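Lovastatin nonaketide synthase, polyketide synthase component (PDB 7CPX) builds dihydromonacolin L, the nonaketide precursor of lovastatin, from malonyl-CoA by iterative condensation, methylation and reduction, working as a homodimer with the partner protein LovC. Local coordinates at residues Gly15-Arg19 / Glu104-Ala109; Arg19-Asp23 / Tyr71-Asp75; Thr125-Val129 / Leu190-Gln194; Val248-Val252 / Leu374-Met378. The protein carries 2 engineered substitutions. All blocks are in the same frame, centred on the assembly; numbering follows the deposited sequence.

In the fold
All four contacts belong to the ketosynthase. From the N terminus, strand 11-19 runs straight into the loop that carries contact 2, so contacts 1 and 2 start together and share Arg19. Contact 2 closes the shorter excursion, to the loop 71-75. Contact 1 spans the longer one, reaching helix 97-113, and encloses contact 2. Contact 3 follows in series, joining strand 126-131 to helix 183-196, and contact 4 comes last, packing strand 247-255 on helix 369-386. The three strands lie in one sheet. Strands 11-19 and 247-255 are neighbours, with a probable bond from Gly17 N to Ser250 O; helix 97-113 covers one face of this pair and helix 369-386 the other.

Contact 1 of 4, residues Gly15-Arg19 / Glu104-Ala109; sequences GSGCR and ETVYEA
Gly17 faces Thr105 and Ala109 where the C-terminal end of strand 11-19 runs across helix 97-113, and here the two backbones nearly touch. The segment axes come within 5.6 Å of each other at 147°, a closeness made possible by the two glycines, Gly15 and Gly17, on the strand's helix-facing side. Gly17 CA lies 3.5 Å from Thr105 O in a CA-H...O contact, and Ala109 CA makes a second one to Ser16 O at 3.6 Å. Ala109 CB lies against the Gly17 backbone N.

Toward Arg19 the fit is looser and polar, though still buried. The CG of Arg19 packs on Thr105 CG2 at 3.4 Å, and a bend at chi2 (-67°) then carries the guanidinium out over the helix toward two carboxylates. Its NE donates to Glu108 OE2 at 3.3 Å, with the oxygen close to the guanidinium plane, and NH2 adds a weak bond to the same atom. Trp930 NE1 is a further donor to Glu108 OE2. A salt bridge to Glu104 completes the network, but the modelled position of its OE1 is doubtful. Ser16 and Cys18 turn to the sheet's other face, toward helix 369-386. A sheet with a helix on each face, as here, is characteristic of the layered thiolase fold of ketosynthases.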
loop_
_atom_site.group_PDB
_atom_site.type_symbol
_atom_site.label_atom_id
_atom_site.label_comp_id
_atom_site.label_asym_id
_atom_site.label_seq_id
_atom_site.Cartn_x
_atom_site.Cartn_y
_atom_site.Cartn_z
ATOM N N GLY A 15 -35.712 -8.705 37.907
ATOM C CA GLY A 15 -35.725 -7.613 36.956
ATOM C C GLY A 15 -34.790 -7.906 35.809
ATOM O O GLY A 15 -33.912 -8.770 35.901
ATOM N N SER A 16 -34.988 -7.168 34.720
ATOM C CA SER A 16 -34.193 -7.388 33.525
ATOM C C SER A 16 -34.035 -6.085 32.758
ATOM O O SER A 16 -34.881 -5.191 32.829
ATOM C CB SER A 16 -34.824 -8.455 32.623
ATOM O OG SER A 16 -36.143 -8.094 32.252
ATOM N N GLY A 17 -32.935 -5.998 32.034
ATOM C CA GLY A 17 -32.694 -4.885 31.132
ATOM C C GLY A 17 -32.215 -5.411 29.799
ATOM O O GLY A 17 -31.288 -6.218 29.734
ATOM N N CYS A 18 -32.856 -4.944 28.732
ATOM C CA CYS A 18 -32.685 -5.551 27.422
ATOM C C CYS A 18 -32.380 -4.493 26.376
ATOM O O CYS A 18 -33.032 -3.448 26.331
ATOM C CB CYS A 18 -33.942 -6.330 27.020
ATOM S SG CYS A 18 -34.223 -7.822 27.992
ATOM N N ARG A 19 -31.385 -4.778 25.542
ATOM C CA ARG A 19 -31.128 -4.066 24.297
ATOM C C ARG A 19 -31.162 -5.148 23.230
ATOM O O ARG A 19 -30.149 -5.797 22.960
ATOM C CB ARG A 19 -29.801 -3.333 24.316
ATOM C CG ARG A 19 -29.706 -2.247 25.360
ATOM C CD ARG A 19 -30.636 -1.092 25.058
ATOM N NE ARG A 19 -30.429 0.006 25.993
ATOM C CZ ARG A 19 -29.470 0.913 25.878
ATOM N NH1 ARG A 19 -28.619 0.897 24.866
ATOM N NH2 ARG A 19 -29.358 1.857 26.806
ATOM N N GLU A 104 -25.414 -0.283 30.620
ATOM C CA GLU A 104 -26.750 0.290 30.485
ATOM C C GLU A 104 -27.827 -0.731 30.838
ATOM O O GLU A 104 -28.767 -0.423 31.579
ATOM C CB GLU A 104 -26.949 0.821 29.067
ATOM C CG GLU A 104 -26.069 2.015 28.736
ATOM C CD GLU A 104 -26.236 2.492 27.308
ATOM O OE1 GLU A 104 -26.780 1.729 26.485
ATOM O OE2 GLU A 104 -25.824 3.632 27.009
ATOM N N THR A 105 -27.695 -1.959 30.333
ATOM C CA THR A 105 -28.702 -2.983 30.583
ATOM C C THR A 105 -28.703 -3.432 32.034
ATOM O O THR A 105 -29.764 -3.742 32.579
ATOM C CB THR A 105 -28.470 -4.186 29.672
ATOM O OG1 THR A 105 -27.109 -4.621 29.785
ATOM C CG2 THR A 105 -28.769 -3.824 28.237
ATOM N N VAL A 106 -27.537 -3.487 32.674
ATOM C CA VAL A 106 -27.490 -3.857 34.081
ATOM C C VAL A 106 -28.150 -2.784 34.929
ATOM O O VAL A 106 -28.883 -3.089 35.875
ATOM C CB VAL A 106 -26.041 -4.123 34.521
ATOM C CG1 VAL A 106 -25.961 -4.211 36.033
ATOM C CG2 VAL A 106 -25.539 -5.408 33.902
ATOM N N TYR A 107 -27.907 -1.511 34.612
ATOM C CA TYR A 107 -28.604 -0.456 35.338
ATOM C C TYR A 107 -30.105 -0.537 35.099
ATOM O O TYR A 107 -30.900 -0.336 36.023
ATOM C CB TYR A 107 -28.081 0.921 34.941
ATOM C CG TYR A 107 -28.715 2.029 35.750
ATOM C CD1 TYR A 107 -28.248 2.340 37.017
ATOM C CD2 TYR A 107 -29.793 2.747 35.258
ATOM C CE1 TYR A 107 -28.829 3.341 37.766
ATOM C CE2 TYR A 107 -30.380 3.751 35.999
ATOM C CZ TYR A 107 -29.895 4.045 37.253
ATOM O OH TYR A 107 -30.477 5.047 37.997
ATOM N N GLU A 108 -30.513 -0.833 33.862
ATOM C CA GLU A 108 -31.934 -0.978 33.571
ATOM C C GLU A 108 -32.542 -2.129 34.362
ATOM O O GLU A 108 -33.662 -2.020 34.870
ATOM C CB GLU A 108 -32.145 -1.193 32.074
ATOM C CG GLU A 108 -31.868 0.033 31.227
ATOM C CD GLU A 108 -31.937 -0.259 29.742
ATOM O OE1 GLU A 108 -32.281 -1.402 29.375
ATOM O OE2 GLU A 108 -31.644 0.653 28.941
ATOM N N ALA A 109 -31.821 -3.245 34.463
ATOM C CA ALA A 109 -32.323 -4.395 35.207
ATOM C C ALA A 109 -32.414 -4.090 36.694
ATOM O O ALA A 109 -33.381 -4.480 37.356
ATOM C CB ALA A 109 -31.425 -5.607 34.966
#

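Contact 2 of 4, residues Arg19-Asp23 / Tyr71-Asp75; sequences RFPGD and YVLQD
Pro21 and Leu73 bring their CA atoms to within 4.2 Å where two irregular loops meet, the chain at Gly22 and Asp23 adopting left-handed backbone angles. Both loops belong to the N-terminal half of the thiolase fold, one leaving strand 11-19 and the other following strand 69-70. The Tyr71 side chain lies about 7 Å from that of His367, a predicted catalytic residue of the ketosynthase.

The proline ring provides the apolar centre. Its CG packs on Tyr71 CB at 3.6 Å, and its CD lies 4.0 Å from Leu73 CD2, with the same methyl lying against Arg19 O. Beyond Leu73, Asp75 OD2 approaches Arg19 NH1 at 3.5 Å. That oxygen lies well out of the guanidinium plane, so the attraction is purely of charges; Arg19 is held chiefly by Glu104 and Glu108 of helix 97-113, and Arg932 is the firmer partner of Asp75.

At the exposed end, Gln74 folds back at chi2 (68°) to present its amide to the turn. Asp23 crosses it at about a right angle, OD1 lying against the methylenes of Gln74. The amide oxygen OE1 accepts two successive backbone N-H groups from the same face, above the carbonyl plane: Gly22 N at 2.7 Å and Asp23 N at 3.1 Å.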
loop_
_atom_site.group_PDB
_atom_site.type_symbol
_atom_site.label_atom_id
_atom_site.label_comp_id
_atom_site.label_asym_id
_atom_site.label_seq_id
_atom_site.Cartn_x
_atom_site.Cartn_y
_atom_site.Cartn_z
ATOM N N ARG A 19 -31.385 -4.778 25.542
ATOM C CA ARG A 19 -31.128 -4.066 24.297
ATOM C C ARG A 19 -31.162 -5.148 23.230
ATOM O O ARG A 19 -30.149 -5.797 22.960
ATOM C CB ARG A 19 -29.801 -3.333 24.316
ATOM C CG ARG A 19 -29.706 -2.247 25.360
ATOM C CD ARG A 19 -30.636 -1.092 25.058
ATOM N NE ARG A 19 -30.429 0.006 25.993
ATOM C CZ ARG A 19 -29.470 0.913 25.878
ATOM N NH1 ARG A 19 -28.619 0.897 24.866
ATOM N NH2 ARG A 19 -29.358 1.857 26.806
ATOM N N PHE A 20 -32.341 -5.365 22.659
ATOM C CA PHE A 20 -32.565 -6.425 21.698
ATOM C C PHE A 20 -32.999 -5.841 20.362
ATOM O O PHE A 20 -33.562 -4.743 20.310
ATOM C CB PHE A 20 -33.632 -7.402 22.201
ATOM C CG PHE A 20 -33.085 -8.506 23.052
ATOM C CD1 PHE A 20 -32.617 -8.247 24.325
ATOM C CD2 PHE A 20 -33.044 -9.802 22.580
ATOM C CE1 PHE A 20 -32.115 -9.258 25.112
ATOM C CE2 PHE A 20 -32.542 -10.821 23.360
ATOM C CZ PHE A 20 -32.077 -10.550 24.631
ATOM N N PRO A 21 -32.757 -6.552 19.266
ATOM C CA PRO A 21 -33.045 -5.983 17.950
ATOM C C PRO A 21 -34.538 -5.793 17.748
ATOM O O PRO A 21 -35.366 -6.519 18.305
ATOM C CB PRO A 21 -32.466 -7.018 16.984
ATOM C CG PRO A 21 -32.557 -8.301 17.726
ATOM C CD PRO A 21 -32.377 -7.972 19.181
ATOM N N GLY A 22 -34.876 -4.797 16.935
ATOM C CA GLY A 22 -36.259 -4.426 16.737
ATOM C C GLY A 22 -36.748 -3.354 17.680
ATOM O O GLY A 22 -37.931 -3.350 18.039
ATOM N N ASP A 23 -35.869 -2.445 18.102
ATOM C CA ASP A 23 -36.198 -1.367 19.027
ATOM C C ASP A 23 -36.553 -1.879 20.415
ATOM O O ASP A 23 -37.176 -1.160 21.202
ATOM C CB ASP A 23 -37.344 -0.503 18.488
ATOM C CG ASP A 23 -37.108 -0.043 17.063
ATOM O OD1 ASP A 23 -35.933 0.130 16.678
ATOM O OD2 ASP A 23 -38.100 0.144 16.327
ATOM N N TYR A 71 -29.937 -9.710 13.003
ATOM C CA TYR A 71 -30.920 -9.053 13.859
ATOM C C TYR A 71 -30.177 -7.990 14.664
ATOM O O TYR A 71 -29.810 -8.173 15.828
ATOM C CB TYR A 71 -31.623 -10.071 14.745
ATOM C CG TYR A 71 -32.440 -11.093 13.982
ATOM C CD1 TYR A 71 -31.827 -12.065 13.207
ATOM C CD2 TYR A 71 -33.826 -11.092 14.045
ATOM C CE1 TYR A 71 -32.567 -13.001 12.515
ATOM C CE2 TYR A 71 -34.574 -12.024 13.357
ATOM C CZ TYR A 71 -33.942 -12.978 12.594
ATOM O OH TYR A 71 -34.686 -13.907 11.905
ATOM N N VAL A 72 -29.947 -6.862 14.015
ATOM C CA VAL A 72 -29.089 -5.802 14.529
ATOM C C VAL A 72 -29.911 -4.836 15.366
ATOM O O VAL A 72 -31.094 -4.595 15.103
ATOM C CB VAL A 72 -28.380 -5.073 13.368
ATOM C CG1 VAL A 72 -27.443 -4.005 13.896
ATOM C CG2 VAL A 72 -27.620 -6.063 12.500
ATOM N N LEU A 73 -29.275 -4.275 16.392
ATOM C CA LEU A 73 -29.911 -3.240 17.192
ATOM C C LEU A 73 -30.080 -1.968 16.373
ATOM O O LEU A 73 -29.206 -1.595 15.585
ATOM C CB LEU A 73 -29.081 -2.945 18.441
ATOM C CG LEU A 73 -28.848 -4.119 19.392
ATOM C CD1 LEU A 73 -27.966 -3.701 20.553
ATOM C CD2 LEU A 73 -30.163 -4.663 19.901
ATOM N N GLN A 74 -31.213 -1.297 16.566
ATOM C CA GLN A 74 -31.511 -0.051 15.878
ATOM C C GLN A 74 -31.039 1.169 16.659
ATOM O O GLN A 74 -31.581 2.264 16.472
ATOM C CB GLN A 74 -33.013 0.049 15.599
ATOM C CG GLN A 74 -33.522 -0.941 14.561
ATOM C CD GLN A 74 -33.470 -2.378 15.041
ATOM O OE1 GLN A 74 -33.375 -2.642 16.240
ATOM N NE2 GLN A 74 -33.528 -3.318 14.104
ATOM N N ASP A 75 -30.045 1.002 17.528
ATOM C CA ASP A 75 -29.516 2.080 18.346
ATOM C C ASP A 75 -28.044 2.293 18.026
ATOM O O ASP A 75 -27.332 1.360 17.643
ATOM C CB ASP A 75 -29.684 1.772 19.840
ATOM C CG ASP A 75 -29.256 2.925 20.726
ATOM O OD1 ASP A 75 -28.894 3.992 20.187
ATOM O OD2 ASP A 75 -29.281 2.764 21.965
#

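Contact 3 of 4, residues Thr125-Val129 / Leu190-Gln194; sequences TAVYV and LAVQQ
Leu190 opens the helical side of the contact by laying its CB against the ring of Tyr128, 3.4 Å from CD2. Segment 190-194 runs nearly antiparallel to strand residues 126-129, at 165°. Tyr128 stands out from that strand with CG beside its backbone N (chi1 -63°), which carries the ring to the helix. Here the peptide link from Leu190 to Ala191 covers one ring face: Leu190 C and Ala191 N both sit above its centre, the nitrogen 3.8 Å from the plane. Ala191 adds its methyl, with CB 3.7 Å from CD1 of the same ring.

One turn on, Gln194 reaches the phenol end. Its CB and CG pass close to the hydroxyl, and CG also packs on Ala126 CB at 3.6 Å. Its amide NE2 is bonded to Ser200 OG, which holds the far end of the chain. Helix 183-196, which begins just after the predicted nucleophile Cys181, also faces the dimer partner: Leu190 packs on Met175 of the second subunit and Gln194 on its His189. With one aromatic face against helix backbone and aliphatic carbons of Leu190, Ala191 and Gln194 around it, the contact rests mainly on burial and close fit rather than on charge, beside the dimer interface.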
loop_
_atom_site.group_PDB
_atom_site.type_symbol
_atom_site.label_atom_id
_atom_site.label_comp_id
_atom_site.label_asym_id
_atom_site.label_seq_id
_atom_site.Cartn_x
_atom_site.Cartn_y
_atom_site.Cartn_z
ATOM N N THR A 125 -22.827 -8.204 45.586
ATOM C CA THR A 125 -23.489 -8.636 44.365
ATOM C C THR A 125 -22.470 -9.190 43.379
ATOM O O THR A 125 -21.396 -8.615 43.186
ATOM C CB THR A 125 -24.254 -7.474 43.736
ATOM O OG1 THR A 125 -25.367 -7.124 44.566
ATOM C CG2 THR A 125 -24.752 -7.855 42.358
ATOM N N ALA A 126 -22.817 -10.307 42.752
ATOM C CA ALA A 126 -21.956 -10.952 41.777
ATOM C C ALA A 126 -22.348 -10.529 40.369
ATOM O O ALA A 126 -23.424 -9.979 40.135
ATOM C CB ALA A 126 -22.046 -12.471 41.905
ATOM N N VAL A 127 -21.454 -10.795 39.423
ATOM C CA VAL A 127 -21.703 -10.527 38.013
ATOM C C VAL A 127 -21.143 -11.682 37.200
ATOM O O VAL A 127 -20.027 -12.146 37.455
ATOM C CB VAL A 127 -21.082 -9.194 37.561
ATOM C CG1 VAL A 127 -21.306 -8.993 36.078
ATOM C CG2 VAL A 127 -21.687 -8.055 38.343
ATOM N N TYR A 128 -21.918 -12.145 36.224
ATOM C CA TYR A 128 -21.510 -13.240 35.347
ATOM C C TYR A 128 -21.988 -12.872 33.948
ATOM O O TYR A 128 -23.187 -12.923 33.662
ATOM C CB TYR A 128 -22.092 -14.569 35.813
ATOM C CG TYR A 128 -21.607 -15.006 37.174
ATOM C CD1 TYR A 128 -22.184 -14.511 38.331
ATOM C CD2 TYR A 128 -20.574 -15.921 37.301
ATOM C CE1 TYR A 128 -21.741 -14.909 39.573
ATOM C CE2 TYR A 128 -20.126 -16.323 38.538
ATOM C CZ TYR A 128 -20.711 -15.817 39.671
ATOM O OH TYR A 128 -20.260 -16.222 40.906
ATOM N N VAL A 129 -21.049 -12.488 33.088
ATOM C CA VAL A 129 -21.353 -11.970 31.762
ATOM C C VAL A 129 -20.918 -12.994 30.727
ATOM O O VAL A 129 -19.776 -13.467 30.748
ATOM C CB VAL A 129 -20.664 -10.616 31.519
ATOM C CG1 VAL A 129 -21.046 -10.055 30.163
ATOM C CG2 VAL A 129 -21.043 -9.640 32.610
ATOM N N LEU A 190 -23.875 -20.195 36.840
ATOM C CA LEU A 190 -22.882 -19.767 37.814
ATOM C C LEU A 190 -23.498 -18.785 38.796
ATOM O O LEU A 190 -23.396 -18.960 40.016
ATOM C CB LEU A 190 -21.684 -19.148 37.100
ATOM C CG LEU A 190 -20.992 -20.087 36.111
ATOM C CD1 LEU A 190 -19.830 -19.387 35.457
ATOM C CD2 LEU A 190 -20.527 -21.355 36.801
ATOM N N ALA A 191 -24.196 -17.773 38.277
ATOM C CA ALA A 191 -24.886 -16.839 39.154
ATOM C C ALA A 191 -25.797 -17.598 40.102
ATOM O O ALA A 191 -25.769 -17.384 41.320
ATOM C CB ALA A 191 -25.682 -15.828 38.330
ATOM N N VAL A 192 -26.571 -18.540 39.561
ATOM C CA VAL A 192 -27.452 -19.341 40.402
ATOM C C VAL A 192 -26.642 -20.000 41.505
ATOM O O VAL A 192 -26.967 -19.891 42.694
ATOM C CB VAL A 192 -28.202 -20.383 39.552
ATOM C CG1 VAL A 192 -28.785 -21.476 40.432
ATOM C CG2 VAL A 192 -29.288 -19.709 38.737
ATOM N N GLN A 193 -25.537 -20.645 41.131
ATOM C CA GLN A 193 -24.683 -21.259 42.137
ATOM C C GLN A 193 -24.203 -20.213 43.129
ATOM O O GLN A 193 -24.292 -20.406 44.348
ATOM C CB GLN A 193 -23.501 -21.956 41.463
ATOM C CG GLN A 193 -23.899 -23.068 40.503
ATOM C CD GLN A 193 -24.628 -24.206 41.191
ATOM O OE1 GLN A 193 -25.702 -24.621 40.757
ATOM N NE2 GLN A 193 -24.042 -24.723 42.265
ATOM N N GLN A 194 -23.736 -19.070 42.622
ATOM C CA GLN A 194 -23.258 -18.021 43.512
ATOM C C GLN A 194 -24.364 -17.537 44.432
ATOM O O GLN A 194 -24.091 -17.089 45.551
ATOM C CB GLN A 194 -22.696 -16.859 42.696
ATOM C CG GLN A 194 -22.141 -15.718 43.531
ATOM C CD GLN A 194 -21.020 -16.154 44.449
ATOM O OE1 GLN A 194 -20.401 -17.198 44.242
ATOM N NE2 GLN A 194 -20.752 -15.354 45.474
#

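Contact 4 of 4, residues Val248-Val252 / Leu374-Met378; sequences VCSVV and LAGLM
Cys249 and Met378 supply the sulfur part of this contact. With SG anti to the backbone N (chi1 -176°), the cysteine thiol projects toward the helix and lies 3.5 Å from both Met378 CG and Met378 SD. The thiol also rests on the side chain one turn earlier, 4.0 Å from Leu374 CB.

The aliphatic part gathers round a single methyl. Val251 CG2 meets Leu374 CD2 at 3.7 Å and Met378 CE at the same distance, while Leu377 CD2 stands a little farther off at 4.0 Å. Met378 reaches it by bending at chi2 and chi3, which carries CE along the strand from Cys249 to Val251. The other branch of Leu374 turns to the strand backbone, CD1 lying 3.8 Å from Cys249 O. Strand 247-255 and helix 369-386 meet as sheet and inner helix of the thiolase fold, their segment axes 8.9 Å apart and at 61° to each other; helix 97-113 covers the sheet's other face.

The polar links lead away from the contact. Ser250 points away from helix 369-386, its OG bonded to Thr105 OG1, and Leu374 N is bonded to Ser184 OG. The side chain of Leu374 is about 11 Å from that of Cys181, the predicted nucleophile.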
loop_
_atom_site.group_PDB
_atom_site.type_symbol
_atom_site.label_atom_id
_atom_site.label_comp_id
_atom_site.label_asym_id
_atom_site.label_seq_id
_atom_site.Cartn_x
_atom_site.Cartn_y
_atom_site.Cartn_z
ATOM N N VAL A 248 -27.953 -7.372 24.040
ATOM C CA VAL A 248 -27.307 -7.223 25.336
ATOM C C VAL A 248 -28.394 -7.368 26.388
ATOM O O VAL A 248 -29.292 -6.522 26.482
ATOM C CB VAL A 248 -26.581 -5.881 25.475
ATOM C CG1 VAL A 248 -25.891 -5.799 26.822
ATOM C CG2 VAL A 248 -25.583 -5.709 24.346
ATOM N N CYS A 249 -28.312 -8.426 27.182
ATOM C CA CYS A 249 -29.311 -8.724 28.195
ATOM C C CYS A 249 -28.663 -8.697 29.567
ATOM O O CYS A 249 -27.487 -9.034 29.715
ATOM C CB CYS A 249 -29.953 -10.091 27.953
ATOM S SG CYS A 249 -31.295 -10.493 29.092
ATOM N N SER A 250 -29.432 -8.277 30.564
ATOM C CA SER A 250 -29.012 -8.341 31.952
ATOM C C SER A 250 -30.199 -8.797 32.778
ATOM O O SER A 250 -31.313 -8.305 32.590
ATOM C CB SER A 250 -28.505 -6.985 32.451
ATOM O OG SER A 250 -27.424 -6.527 31.660
ATOM N N VAL A 251 -29.964 -9.740 33.683
ATOM C CA VAL A 251 -31.017 -10.330 34.493
ATOM C C VAL A 251 -30.553 -10.329 35.941
ATOM O O VAL A 251 -29.514 -10.915 36.264
ATOM C CB VAL A 251 -31.353 -11.754 34.023
ATOM C CG1 VAL A 251 -31.976 -12.558 35.136
ATOM C CG2 VAL A 251 -32.280 -11.703 32.824
ATOM N N VAL A 252 -31.316 -9.675 36.809
ATOM C CA VAL A 252 -31.007 -9.662 38.233
ATOM C C VAL A 252 -31.562 -10.939 38.846
ATOM O O VAL A 252 -32.769 -11.197 38.782
ATOM C CB VAL A 252 -31.589 -8.418 38.915
ATOM C CG1 VAL A 252 -31.116 -8.332 40.355
ATOM C CG2 VAL A 252 -31.200 -7.166 38.149
ATOM N N LEU A 374 -29.364 -16.164 27.543
ATOM C CA LEU A 374 -30.195 -15.221 28.280
ATOM C C LEU A 374 -31.393 -14.790 27.451
ATOM O O LEU A 374 -32.514 -14.704 27.966
ATOM C CB LEU A 374 -29.375 -14.004 28.699
ATOM C CG LEU A 374 -28.829 -14.017 30.126
ATOM C CD1 LEU A 374 -27.982 -12.790 30.363
ATOM C CD2 LEU A 374 -29.960 -14.073 31.131
ATOM N N ALA A 375 -31.184 -14.530 26.159
ATOM C CA ALA A 375 -32.308 -14.168 25.307
ATOM C C ALA A 375 -33.404 -15.213 25.419
ATOM O O ALA A 375 -34.554 -14.896 25.749
ATOM C CB ALA A 375 -31.846 -14.019 23.858
ATOM N N GLY A 376 -33.046 -16.482 25.219
ATOM C CA GLY A 376 -34.019 -17.541 25.395
ATOM C C GLY A 376 -34.632 -17.515 26.778
ATOM O O GLY A 376 -35.852 -17.629 26.932
ATOM N N LEU A 377 -33.798 -17.322 27.800
ATOM C CA LEU A 377 -34.315 -17.212 29.158
ATOM C C LEU A 377 -35.397 -16.145 29.229
ATOM O O LEU A 377 -36.483 -16.380 29.772
ATOM C CB LEU A 377 -33.177 -16.900 30.127
ATOM C CG LEU A 377 -33.574 -16.839 31.599
ATOM C CD1 LEU A 377 -32.694 -17.758 32.420
ATOM C CD2 LEU A 377 -33.483 -15.418 32.114
ATOM N N MET A 378 -35.134 -14.975 28.643
ATOM C CA MET A 378 -36.144 -13.926 28.641
ATOM C C MET A 378 -37.423 -14.422 27.984
ATOM O O MET A 378 -38.520 -14.251 28.529
ATOM C CB MET A 378 -35.615 -12.685 27.921
ATOM C CG MET A 378 -34.384 -12.057 28.563
ATOM S SD MET A 378 -34.762 -10.741 29.739
ATOM C CE MET A 378 -35.526 -11.658 31.072
#